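PDB 3TEV: glycosyl hyrolase, family 3 from Deinococcus radiodurans, which probably hydrolyses O-glycosidic bonds as a family 3 glycoside hydrolase with a TIM-barrel domain. Local coordinates for residues A[11-23]-A[314-326]. Sequence-based numbering, arbitrary orientation.
Sequences SRLDPVRPGQLLM and QAAVATKRERLRA
R321 and V16 make the centre of a polar, arginine-centred contact with a small apolar patch, in which the irregular lead-in (11-21) to the first barrel strand packs against helix 314-330, the last helix of the TIM-barrel domain, a case of one arginine organising a loop that has little secondary structure of its own. The R321 side chain leaves the helix with CG opposite the backbone N (chi1 -172°) and turns at chi3, which brings its guanidinium up to the D14 and Q20 oxygens. NH1 and NH2 both donate to the carbonyl D14 O, NH2 at 2.8 Å and almost in line with the C=O, NH1 from above the carbonyl plane. NH1 also donates to Q20 OE1 at 2.9 Å, with the two flat groups steeply inclined, while its bond to P15 O is weak. OE1 accepts a second hydrogen bond, from R17 N on the other face of the amide at 2.8 Å, which would help to hold the amide oxygen toward R321. V16 CG2 lies over one guanidinium face, 3.8 Å above the plane; R325 NH2 covers the opposite one. That close approach of two arginines is probably eased by the D14 carboxylate, which joins both in a salt-bridge network: OD2 pairs with R325 NH2 (2.6 Å), met from the syn side but tilted out of the carboxylate plane, and OD1 makes only a long, purely electrostatic pairing with R321. Toward the start of the helix, V317 CG2 packs against V16 CB at 3.7 Å and V317 CG1 against L21 CD1, and a weak bond joins V16 N to Q314 OE1. Further along, L324 CD1 meets Q20 O. Beyond the pair, V317 and K320 rest on Y309 of helix 296-309, L324 reaches L76 of strand 76-79, and residues 22-24 enter the parallel barrel between strands 46-49 and 290-291.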
ATOM      1  N   SER A  11      -8.329 -10.964  21.634  1.00 59.95           N
ATOM      2  CA  SER A  11      -9.337 -10.610  22.680  1.00 59.61           C
ATOM      3  C   SER A  11     -10.697 -11.263  22.398  1.00 58.47           C
ATOM      4  O   SER A  11     -11.263 -11.148  21.298  1.00 58.28           O
ATOM      5  CB  SER A  11      -9.490  -9.086  22.824  1.00 60.10           C
ATOM      6  OG  SER A  11     -10.385  -8.772  23.881  1.00 62.09           O
ATOM      7  N   ARG A  12     -11.189 -11.931  23.439  1.00 57.43           N
ATOM      8  CA  ARG A  12     -12.454 -12.665  23.500  1.00 55.60           C
ATOM      9  C   ARG A  12     -13.666 -11.972  22.865  1.00 53.44           C
ATOM     10  O   ARG A  12     -14.462 -12.605  22.183  1.00 52.26           O
ATOM     11  CB  ARG A  12     -12.749 -12.890  24.975  1.00 56.21           C
ATOM     12  CG  ARG A  12     -13.548 -14.100  25.317  1.00 57.46           C
ATOM     13  CD  ARG A  12     -13.606 -14.261  26.844  1.00 60.83           C
ATOM     14  NE  ARG A  12     -14.908 -13.820  27.315  1.00 62.60           N
ATOM     15  CZ  ARG A  12     -15.156 -12.714  28.006  1.00 62.52           C
ATOM     16  NH1 ARG A  12     -14.189 -11.899  28.392  1.00 63.15           N
ATOM     17  NH2 ARG A  12     -16.403 -12.443  28.320  1.00 62.97           N
ATOM     18  N   LEU A  13     -13.804 -10.681  23.129  1.00 51.70           N
ATOM     19  CA  LEU A  13     -14.982  -9.926  22.735  1.00 50.21           C
ATOM     20  C   LEU A  13     -14.930  -9.422  21.309  1.00 48.93           C
ATOM     21  O   LEU A  13     -15.931  -8.956  20.791  1.00 49.24           O
ATOM     22  CB  LEU A  13     -15.194  -8.742  23.675  1.00 50.02           C
ATOM     23  CG  LEU A  13     -15.383  -9.180  25.118  1.00 50.66           C
ATOM     24  CD1 LEU A  13     -15.560  -7.968  26.011  1.00 52.80           C
ATOM     25  CD2 LEU A  13     -16.554 -10.122  25.221  1.00 49.95           C
ATOM     26  N   ASP A  14     -13.779  -9.522  20.667  1.00 47.17           N
ATOM     27  CA  ASP A  14     -13.580  -8.819  19.412  1.00 46.23           C
ATOM     28  C   ASP A  14     -12.665  -9.649  18.500  1.00 44.99           C
ATOM     29  O   ASP A  14     -11.598  -9.186  18.098  1.00 44.61           O
ATOM     30  CB  ASP A  14     -12.998  -7.429  19.714  1.00 46.25           C
ATOM     31  CG  ASP A  14     -13.086  -6.478  18.539  1.00 48.25           C
ATOM     32  OD1 ASP A  14     -13.863  -6.742  17.586  1.00 51.70           O
ATOM     33  OD2 ASP A  14     -12.375  -5.447  18.577  1.00 49.62           O
ATOM     34  N   PRO A  15     -13.069 -10.904  18.199  1.00 43.98           N
ATOM     35  CA  PRO A  15     -12.199 -11.737  17.364  1.00 42.72           C
ATOM     36  C   PRO A  15     -11.986 -11.122  15.982  1.00 40.87           C
ATOM     37  O   PRO A  15     -12.827 -10.366  15.502  1.00 40.33           O
ATOM     38  CB  PRO A  15     -12.930 -13.084  17.279  1.00 43.09           C
ATOM     39  CG  PRO A  15     -14.292 -12.852  17.839  1.00 44.26           C
ATOM     40  CD  PRO A  15     -14.295 -11.602  18.640  1.00 43.80           C
ATOM     41  N   VAL A  16     -10.838 -11.400  15.377  1.00 39.45           N
ATOM     42  CA  VAL A  16     -10.508 -10.829  14.077  1.00 37.82           C
ATOM     43  C   VAL A  16     -11.421 -11.426  13.017  1.00 37.34           C
ATOM     44  O   VAL A  16     -11.616 -12.629  12.979  1.00 37.99           O
ATOM     45  CB  VAL A  16      -9.046 -11.089  13.701  1.00 37.84           C
ATOM     46  CG1 VAL A  16      -8.730 -10.510  12.310  1.00 36.54           C
ATOM     47  CG2 VAL A  16      -8.114 -10.488  14.757  1.00 37.46           C
ATOM     48  N   ARG A  17     -11.989 -10.588  12.169  1.00 36.23           N
ATOM     49  CA  ARG A  17     -12.777 -11.080  11.052  1.00 35.37           C
ATOM     50  C   ARG A  17     -11.977 -10.989   9.760  1.00 34.48           C
ATOM     51  O   ARG A  17     -11.133 -10.116   9.620  1.00 34.21           O
ATOM     52  CB  ARG A  17     -14.054 -10.282  10.932  1.00 35.42           C
ATOM     53  CG  ARG A  17     -14.882 -10.331  12.204  1.00 36.95           C
ATOM     54  CD  ARG A  17     -16.086  -9.450  12.063  1.00 38.86           C
ATOM     55  NE  ARG A  17     -16.995 -10.025  11.079  1.00 41.26           N
ATOM     56  CZ  ARG A  17     -18.065  -9.404  10.594  1.00 41.82           C
ATOM     57  NH1 ARG A  17     -18.353  -8.157  11.009  1.00 39.86           N
ATOM     58  NH2 ARG A  17     -18.834 -10.041   9.698  1.00 40.83           N
ATOM     59  N   PRO A  18     -12.257 -11.889   8.800  1.00 33.91           N
ATOM     60  CA  PRO A  18     -11.494 -11.863   7.544  1.00 33.18           C
ATOM     61  C   PRO A  18     -11.584 -10.514   6.842  1.00 32.46           C
ATOM     62  O   PRO A  18     -10.606 -10.077   6.287  1.00 31.45           O
ATOM     63  CB  PRO A  18     -12.142 -12.963   6.688  1.00 33.39           C
ATOM     64  CG  PRO A  18     -13.384 -13.395   7.427  1.00 33.48           C
ATOM     65  CD  PRO A  18     -13.227 -13.000   8.862  1.00 33.56           C
ATOM     66  N   GLY A  19     -12.738  -9.851   6.887  1.00 32.15           N
ATOM     67  CA  GLY A  19     -12.874  -8.541   6.227  1.00 32.14           C
ATOM     68  C   GLY A  19     -11.990  -7.445   6.800  1.00 32.28           C
ATOM     69  O   GLY A  19     -11.727  -6.448   6.135  1.00 33.39           O
ATOM     70  N   GLN A  20     -11.529  -7.616   8.037  1.00 31.77           N
ATOM     71  CA  GLN A  20     -10.680  -6.618   8.688  1.00 30.63           C
ATOM     72  C   GLN A  20      -9.236  -6.644   8.170  1.00 31.29           C
ATOM     73  O   GLN A  20      -8.413  -5.789   8.532  1.00 30.95           O
ATOM     74  CB  GLN A  20     -10.736  -6.815  10.199  1.00 30.78           C
ATOM     75  CG  GLN A  20     -12.154  -6.547  10.767  1.00 29.85           C
ATOM     76  CD  GLN A  20     -12.335  -6.936  12.227  1.00 31.37           C
ATOM     77  OE1 GLN A  20     -11.661  -7.853  12.747  1.00 29.60           O
ATOM     78  NE2 GLN A  20     -13.287  -6.253  12.901  1.00 30.82           N
ATOM     79  N   LEU A  21      -8.939  -7.611   7.296  1.00 31.42           N
ATOM     80  CA  LEU A  21      -7.591  -7.742   6.721  1.00 31.64           C
ATOM     81  C   LEU A  21      -7.569  -7.409   5.229  1.00 31.15           C
ATOM     82  O   LEU A  21      -6.564  -7.623   4.561  1.00 30.99           O
ATOM     83  CB  LEU A  21      -7.040  -9.157   6.969  1.00 32.07           C
ATOM     84  CG  LEU A  21      -7.047  -9.635   8.432  1.00 32.62           C
ATOM     85  CD1 LEU A  21      -6.753 -11.158   8.529  1.00 32.08           C
ATOM     86  CD2 LEU A  21      -6.091  -8.808   9.304  1.00 31.47           C
ATOM     87  N   LEU A  22      -8.683  -6.890   4.709  1.00 31.09           N
ATOM     88  CA  LEU A  22      -8.770  -6.568   3.285  1.00 31.01           C
ATOM     89  C   LEU A  22      -9.004  -5.093   3.027  1.00 30.64           C
ATOM     90  O   LEU A  22      -9.682  -4.406   3.805  1.00 31.04           O
ATOM     91  CB  LEU A  22      -9.891  -7.348   2.595  1.00 30.83           C
ATOM     92  CG  LEU A  22     -10.021  -8.861   2.699  1.00 32.85           C
ATOM     93  CD1 LEU A  22     -11.149  -9.311   1.741  1.00 33.39           C
ATOM     94  CD2 LEU A  22      -8.710  -9.567   2.351  1.00 32.68           C
HETATM   95  N   MSE A  23      -8.477  -4.625   1.908  1.00 30.42           N
HETATM   96  CA  MSE A  23      -8.754  -3.293   1.413  1.00 31.29           C
HETATM   97  C   MSE A  23      -9.402  -3.514   0.048  1.00 32.34           C
HETATM   98  O   MSE A  23      -8.817  -4.158  -0.848  1.00 32.81           O
HETATM   99  CB  MSE A  23      -7.463  -2.477   1.270  1.00 31.27           C
HETATM  100  CG  MSE A  23      -7.661  -1.084   0.658  1.00 32.01           C
HETATM  101 SE   MSE A  23      -6.013  -0.018   0.669  0.75 31.98          SE
HETATM  102  CE  MSE A  23      -6.282   1.051   2.264  1.00 32.42           C
ATOM    103  N   GLN A 314      -5.234 -16.920  14.982  1.00 41.54           N
ATOM    104  CA  GLN A 314      -5.833 -15.794  15.691  1.00 42.26           C
ATOM    105  C   GLN A 314      -4.835 -14.800  16.290  1.00 41.81           C
ATOM    106  O   GLN A 314      -5.045 -13.605  16.175  1.00 41.98           O
ATOM    107  CB  GLN A 314      -6.879 -16.266  16.737  1.00 42.99           C
ATOM    108  CG  GLN A 314      -8.383 -16.398  16.190  1.00 46.32           C
ATOM    109  CD  GLN A 314      -9.005 -15.062  15.617  1.00 51.24           C
ATOM    110  OE1 GLN A 314      -8.906 -13.977  16.230  1.00 54.89           O
ATOM    111  NE2 GLN A 314      -9.646 -15.158  14.450  1.00 51.13           N
ATOM    112  N   ALA A 315      -3.762 -15.269  16.919  1.00 41.33           N
ATOM    113  CA  ALA A 315      -2.792 -14.358  17.520  1.00 41.52           C
ATOM    114  C   ALA A 315      -2.057 -13.556  16.441  1.00 41.17           C
ATOM    115  O   ALA A 315      -1.872 -12.340  16.571  1.00 41.56           O
ATOM    116  CB  ALA A 315      -1.795 -15.119  18.410  1.00 41.66           C
ATOM    117  N   ALA A 316      -1.659 -14.237  15.369  1.00 40.15           N
ATOM    118  CA  ALA A 316      -0.983 -13.585  14.267  1.00 38.87           C
ATOM    119  C   ALA A 316      -1.885 -12.522  13.628  1.00 37.90           C
ATOM    120  O   ALA A 316      -1.439 -11.382  13.403  1.00 38.39           O
ATOM    121  CB  ALA A 316      -0.532 -14.625  13.226  1.00 38.96           C
ATOM    122  N   VAL A 317      -3.148 -12.855  13.359  1.00 36.31           N
ATOM    123  CA  VAL A 317      -4.014 -11.864  12.709  1.00 35.66           C
ATOM    124  C   VAL A 317      -4.436 -10.719  13.652  1.00 35.67           C
ATOM    125  O   VAL A 317      -4.726  -9.599  13.196  1.00 34.96           O
ATOM    126  CB  VAL A 317      -5.228 -12.472  11.950  1.00 35.23           C
ATOM    127  CG1 VAL A 317      -4.745 -13.372  10.805  1.00 35.04           C
ATOM    128  CG2 VAL A 317      -6.160 -13.212  12.896  1.00 34.44           C
ATOM    129  N   ALA A 318      -4.447 -11.000  14.954  1.00 35.75           N
ATOM    130  CA  ALA A 318      -4.695  -9.961  15.957  1.00 36.16           C
ATOM    131  C   ALA A 318      -3.607  -8.892  15.873  1.00 36.21           C
ATOM    132  O   ALA A 318      -3.899  -7.692  15.888  1.00 36.81           O
ATOM    133  CB  ALA A 318      -4.802 -10.571  17.405  1.00 35.20           C
ATOM    134  N   THR A 319      -2.361  -9.340  15.751  1.00 36.29           N
ATOM    135  CA  THR A 319      -1.211  -8.449  15.599  1.00 36.63           C
ATOM    136  C   THR A 319      -1.355  -7.606  14.307  1.00 36.02           C
ATOM    137  O   THR A 319      -1.142  -6.395  14.321  1.00 37.05           O
ATOM    138  CB  THR A 319       0.111  -9.268  15.564  1.00 37.04           C
ATOM    139  OG1 THR A 319       0.236 -10.026  16.772  1.00 37.72           O
ATOM    140  CG2 THR A 319       1.337  -8.358  15.412  1.00 37.50           C
ATOM    141  N   LYS A 320      -1.733  -8.240  13.207  1.00 34.60           N
ATOM    142  CA  LYS A 320      -1.928  -7.515  11.952  1.00 33.88           C
ATOM    143  C   LYS A 320      -3.031  -6.465  12.105  1.00 33.67           C
ATOM    144  O   LYS A 320      -2.845  -5.319  11.717  1.00 33.80           O
ATOM    145  CB  LYS A 320      -2.238  -8.452  10.784  1.00 33.30           C
ATOM    146  CG  LYS A 320      -1.174  -9.528  10.510  1.00 32.97           C
ATOM    147  CD  LYS A 320      -1.761 -10.574   9.498  1.00 32.59           C
ATOM    148  CE  LYS A 320      -0.846 -11.766   9.301  1.00 31.74           C
ATOM    149  NZ  LYS A 320       0.498 -11.313   8.810  1.00 33.35           N
ATOM    150  N   ARG A 321      -4.156  -6.842  12.700  1.00 33.36           N
ATOM    151  CA  ARG A 321      -5.260  -5.893  12.865  1.00 33.53           C
ATOM    152  C   ARG A 321      -4.891  -4.692  13.751  1.00 33.85           C
ATOM    153  O   ARG A 321      -5.291  -3.564  13.464  1.00 33.82           O
ATOM    154  CB  ARG A 321      -6.537  -6.583  13.383  1.00 32.71           C
ATOM    155  CG  ARG A 321      -7.748  -5.648  13.381  1.00 33.18           C
ATOM    156  CD  ARG A 321      -9.038  -6.315  13.900  1.00 33.51           C
ATOM    157  NE  ARG A 321      -8.891  -6.649  15.313  1.00 34.74           N
ATOM    158  CZ  ARG A 321      -9.783  -7.302  16.056  1.00 35.25           C
ATOM    159  NH1 ARG A 321     -10.941  -7.727  15.543  1.00 33.72           N
ATOM    160  NH2 ARG A 321      -9.509  -7.514  17.339  1.00 35.74           N
ATOM    161  N   GLU A 322      -4.154  -4.950  14.833  1.00 34.48           N
ATOM    162  CA  GLU A 322      -3.683  -3.897  15.708  1.00 35.49           C
ATOM    163  C   GLU A 322      -2.758  -2.886  15.008  1.00 35.13           C
ATOM    164  O   GLU A 322      -2.812  -1.705  15.315  1.00 35.77           O
ATOM    165  CB  GLU A 322      -3.015  -4.494  16.959  1.00 36.62           C
ATOM    166  CG  GLU A 322      -2.324  -3.455  17.917  1.00 41.79           C
ATOM    167  CD  GLU A 322      -3.242  -2.274  18.377  1.00 49.60           C
ATOM    168  OE1 GLU A 322      -4.495  -2.448  18.450  1.00 52.82           O
ATOM    169  OE2 GLU A 322      -2.695  -1.172  18.684  1.00 50.99           O
ATOM    170  N   ARG A 323      -1.911  -3.336  14.085  1.00 34.37           N
ATOM    171  CA  ARG A 323      -1.124  -2.404  13.277  1.00 34.20           C
ATOM    172  C   ARG A 323      -2.026  -1.473  12.460  1.00 33.81           C
ATOM    173  O   ARG A 323      -1.754  -0.263  12.347  1.00 33.20           O
ATOM    174  CB  ARG A 323      -0.184  -3.140  12.334  1.00 33.87           C
ATOM    175  CG  ARG A 323       0.983  -3.767  13.060  1.00 35.72           C
ATOM    176  CD  ARG A 323       2.075  -4.160  12.079  1.00 39.21           C
ATOM    177  NE  ARG A 323       3.146  -4.895  12.752  1.00 41.99           N
ATOM    178  CZ  ARG A 323       3.267  -6.219  12.760  1.00 41.40           C
ATOM    179  NH1 ARG A 323       2.386  -6.995  12.120  1.00 39.80           N
ATOM    180  NH2 ARG A 323       4.281  -6.762  13.416  1.00 41.66           N
ATOM    181  N   LEU A 324      -3.106  -2.042  11.930  1.00 33.34           N
ATOM    182  CA  LEU A 324      -4.053  -1.288  11.126  1.00 33.77           C
ATOM    183  C   LEU A 324      -4.816  -0.315  12.001  1.00 35.45           C
ATOM    184  O   LEU A 324      -5.087   0.810  11.620  1.00 34.84           O
ATOM    185  CB  LEU A 324      -5.028  -2.236  10.436  1.00 33.05           C
ATOM    186  CG  LEU A 324      -4.410  -3.196   9.410  1.00 31.20           C
ATOM    187  CD1 LEU A 324      -5.464  -4.156   8.793  1.00 29.08           C
ATOM    188  CD2 LEU A 324      -3.679  -2.427   8.330  1.00 29.15           C
ATOM    189  N   ARG A 325      -5.148  -0.767  13.200  1.00 35.17           N
ATOM    190  CA  ARG A 325      -5.886   0.040  14.121  1.00 37.39           C
ATOM    191  C   ARG A 325      -5.023   1.160  14.697  1.00 37.54           C
ATOM    192  O   ARG A 325      -5.492   2.281  14.835  1.00 37.09           O
ATOM    193  CB  ARG A 325      -6.534  -0.857  15.167  1.00 38.71           C
ATOM    194  CG  ARG A 325      -8.015  -1.021  14.861  1.00 41.71           C
ATOM    195  CD  ARG A 325      -8.560  -2.395  14.682  1.00 43.91           C
ATOM    196  NE  ARG A 325      -9.155  -2.905  15.881  1.00 49.68           N
ATOM    197  CZ  ARG A 325     -10.297  -3.606  15.968  1.00 51.57           C
ATOM    198  NH1 ARG A 325     -11.073  -3.873  14.920  1.00 52.68           N
ATOM    199  NH2 ARG A 325     -10.677  -4.023  17.146  1.00 49.83           N
ATOM    200  N   ALA A 326      -3.752   0.875  14.956  1.00 37.78           N
ATOM    201  CA  ALA A 326      -2.837   1.887  15.469  1.00 38.21           C
ATOM    202  C   ALA A 326      -2.666   3.008  14.444  1.00 37.98           C
ATOM    203  O   ALA A 326      -2.622   4.180  14.817  1.00 37.93           O
ATOM    204  CB  ALA A 326      -1.491   1.284  15.860  1.00 37.88           C
TER